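Local atomic coordinates of VP5 (Halorubrum pleomorphic virus 2, PDB entry 6QGI), a protein that serves as an envelope protein of a pleomorphic virus of haloarchaea and probably drives fusion of the viral and host membranes. Residues A[343-349]-A[433-439]. Residue numbers count along the deposited sequence, not the author numbering.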
loop_
_atom_site.group_PDB
_atom_site.type_symbol
_atom_site.label_atom_id
_atom_site.label_comp_id
_atom_site.label_asym_id
_atom_site.label_seq_id
_atom_site.Cartn_x
_atom_site.Cartn_y
_atom_site.Cartn_z
ATOM N N VAL A 343 6.975 4.489 -7.077
ATOM C CA VAL A 343 8.274 3.906 -6.717
ATOM C C VAL A 343 8.116 2.967 -5.535
ATOM O O VAL A 343 7.622 3.389 -4.491
ATOM C CB VAL A 343 9.351 4.978 -6.390
ATOM C CG1 VAL A 343 10.708 4.332 -6.110
ATOM C CG2 VAL A 343 9.471 5.985 -7.505
ATOM N N TYR A 344 8.580 1.717 -5.688
ATOM C CA TYR A 344 8.574 0.728 -4.616
ATOM C C TYR A 344 10.019 0.408 -4.214
ATOM O O TYR A 344 10.941 0.592 -5.015
ATOM C CB TYR A 344 7.781 -0.532 -5.001
ATOM C CG TYR A 344 6.314 -0.251 -5.242
ATOM C CD1 TYR A 344 5.425 -0.120 -4.180
ATOM C CD2 TYR A 344 5.820 -0.070 -6.530
ATOM C CE1 TYR A 344 4.082 0.181 -4.392
ATOM C CE2 TYR A 344 4.476 0.216 -6.756
ATOM C CZ TYR A 344 3.611 0.343 -5.682
ATOM O OH TYR A 344 2.283 0.616 -5.890
ATOM N N PHE A 345 10.222 0.017 -2.946
ATOM C CA PHE A 345 11.548 -0.282 -2.415
ATOM C C PHE A 345 11.478 -1.455 -1.440
ATOM O O PHE A 345 10.878 -1.337 -0.369
ATOM C CB PHE A 345 12.158 0.967 -1.748
ATOM C CG PHE A 345 13.657 0.943 -1.549
ATOM C CD1 PHE A 345 14.523 1.102 -2.628
ATOM C CD2 PHE A 345 14.204 0.830 -0.275
ATOM C CE1 PHE A 345 15.907 1.108 -2.440
ATOM C CE2 PHE A 345 15.590 0.838 -0.088
ATOM C CZ PHE A 345 16.431 0.989 -1.170
ATOM N N THR A 346 12.054 -2.603 -1.848
ATOM C CA THR A 346 12.107 -3.825 -1.049
ATOM C C THR A 346 13.419 -3.805 -0.290
ATOM O O THR A 346 14.487 -3.835 -0.904
ATOM C CB THR A 346 11.938 -5.062 -1.931
ATOM O OG1 THR A 346 10.774 -4.892 -2.744
ATOM C CG2 THR A 346 11.835 -6.352 -1.117
ATOM N N ALA A 347 13.340 -3.712 1.043
ATOM C CA ALA A 347 14.514 -3.621 1.903
ATOM C C ALA A 347 14.324 -4.323 3.227
ATOM O O ALA A 347 13.198 -4.508 3.685
ATOM C CB ALA A 347 14.836 -2.158 2.162
ATOM N N ASP A 348 15.447 -4.678 3.861
ATOM C CA ASP A 348 15.446 -5.275 5.190
ATOM C C ASP A 348 15.416 -4.114 6.182
ATOM O O ASP A 348 16.428 -3.421 6.361
ATOM C CB ASP A 348 16.658 -6.208 5.404
ATOM C CG ASP A 348 16.699 -6.888 6.762
ATOM O OD1 ASP A 348 15.778 -6.663 7.564
ATOM O OD2 ASP A 348 17.657 -7.643 7.018
ATOM N N MET A 349 14.233 -3.886 6.798
ATOM C CA MET A 349 13.985 -2.807 7.761
ATOM C C MET A 349 14.903 -2.905 8.976
ATOM O O MET A 349 15.141 -1.895 9.638
ATOM C CB MET A 349 12.514 -2.785 8.214
ATOM C CG MET A 349 11.534 -2.502 7.084
ATOM S SD MET A 349 11.780 -0.898 6.284
ATOM C CE MET A 349 11.690 -1.378 4.562
ATOM N N GLN A 433 13.842 -8.197 8.617
ATOM C CA GLN A 433 12.511 -7.627 8.445
ATOM C C GLN A 433 12.372 -7.062 7.038
ATOM O O GLN A 433 12.227 -5.851 6.861
ATOM C CB GLN A 433 12.224 -6.552 9.506
ATOM C CG GLN A 433 11.965 -7.091 10.899
ATOM C CD GLN A 433 11.352 -6.056 11.812
ATOM O OE1 GLN A 433 11.440 -4.842 11.586
ATOM N NE2 GLN A 433 10.708 -6.528 12.874
ATOM N N TYR A 434 12.441 -7.950 6.028
ATOM C CA TYR A 434 12.300 -7.572 4.627
ATOM C C TYR A 434 10.871 -7.126 4.366
ATOM O O TYR A 434 9.932 -7.820 4.763
ATOM C CB TYR A 434 12.685 -8.728 3.702
ATOM C CG TYR A 434 14.177 -8.920 3.543
ATOM C CD1 TYR A 434 14.884 -8.253 2.549
ATOM C CD2 TYR A 434 14.879 -9.780 4.377
ATOM C CE1 TYR A 434 16.256 -8.443 2.384
ATOM C CE2 TYR A 434 16.253 -9.968 4.232
ATOM C CZ TYR A 434 16.940 -9.298 3.232
ATOM O OH TYR A 434 18.299 -9.477 3.084
ATOM N N GLU A 435 10.706 -5.937 3.765
ATOM C CA GLU A 435 9.403 -5.344 3.463
ATOM C C GLU A 435 9.485 -4.475 2.219
ATOM O O GLU A 435 10.568 -3.990 1.887
ATOM C CB GLU A 435 8.906 -4.482 4.645
ATOM C CG GLU A 435 8.729 -5.207 5.970
ATOM C CD GLU A 435 8.449 -4.336 7.178
ATOM O OE1 GLU A 435 8.630 -4.831 8.314
ATOM O OE2 GLU A 435 8.050 -3.164 6.990
ATOM N N THR A 436 8.337 -4.253 1.556
ATOM C CA THR A 436 8.227 -3.378 0.389
ATOM C C THR A 436 7.494 -2.117 0.817
ATOM O O THR A 436 6.396 -2.188 1.376
ATOM C CB THR A 436 7.541 -4.081 -0.784
ATOM O OG1 THR A 436 8.285 -5.247 -1.122
ATOM C CG2 THR A 436 7.413 -3.185 -2.015
ATOM N N ILE A 437 8.124 -0.965 0.572
ATOM C CA ILE A 437 7.592 0.354 0.912
ATOM C C ILE A 437 7.425 1.181 -0.365
ATOM O O ILE A 437 8.138 0.952 -1.339
ATOM C CB ILE A 437 8.487 1.083 1.964
ATOM C CG1 ILE A 437 9.932 1.310 1.447
ATOM C CG2 ILE A 437 8.486 0.323 3.297
ATOM C CD1 ILE A 437 10.730 2.371 2.139
ATOM N N GLN A 438 6.474 2.125 -0.371
ATOM C CA GLN A 438 6.298 3.017 -1.514
ATOM C C GLN A 438 6.948 4.343 -1.153
ATOM O O GLN A 438 6.535 4.968 -0.179
ATOM C CB GLN A 438 4.819 3.187 -1.901
ATOM C CG GLN A 438 4.637 4.063 -3.139
ATOM C CD GLN A 438 3.202 4.280 -3.531
ATOM O OE1 GLN A 438 2.440 3.338 -3.704
ATOM N NE2 GLN A 438 2.813 5.532 -3.706
ATOM N N LEU A 439 7.969 4.761 -1.916
ATOM C CA LEU A 439 8.687 6.008 -1.662
ATOM C C LEU A 439 7.857 7.199 -2.112
ATOM O O LEU A 439 7.493 7.286 -3.283
ATOM C CB LEU A 439 10.060 6.001 -2.359
ATOM C CG LEU A 439 10.970 4.814 -2.028
ATOM C CD1 LEU A 439 12.171 4.771 -2.935
ATOM C CD2 LEU A 439 11.428 4.849 -0.577
HETATM O O HOH W 1 5.500 6.476 -5.190
#
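Val343, Phe345, Ile437 and Leu439 pool their hydrocarbon on one face of an antiparallel strand pair. Leu439 CD1 lies 3.5 Å from Val343 CG1 and 4.0 Å from Phe345 CB, and Phe345 CB is 3.9 Å from Ile437 CG1. Beta-branched valine and isoleucine suit extended backbone, while the flat, wide ring of Phe345 extends further out and the branched end of Leu439 fills the gap between Val343 and Phe345. Met349, where strand 343-355 is interrupted, extends this surface with its flexible chain, its CE 3.8 Å from Ile437 CG2.

Reciprocal backbone hydrogen bonds join the two strands: Phe345 N to Ile437 O (2.8 Å) and Ile437 N to Phe345 O (2.9 Å), then Ala347 N to Glu435 O and Glu435 N to Ala347 O (both 2.9 Å).

The other face is more polar. Thr346 and Thr436 form a non-hydrogen-bonded pair, CA atoms 4.2 Å apart, so their short side chains meet and OG1 bonds to OG1 at 3.0 Å, giving each of two buried hydroxyls a partner. Further along, the Tyr434 ring receives Asp348 CB over its face in a CH-pi contact, 3.7 Å from CB to centroid. The carboxylate stays available to the backbone: Asp348 OD1 accepts Gln433 N at 2.7 Å, and Met349 N donates to Gln433 O at 2.8 Å, holding the start of strand 434-439 to the break in strand 343-355.

Strand 312-320 flanks 343-349 on its other edge, and strand 11-13 pairs with 434-439, making this an interior step of a large antiparallel sheet. Phe318 and Ile305 pack against the apolar face, whereas helix 285-292 lies over the two threonines.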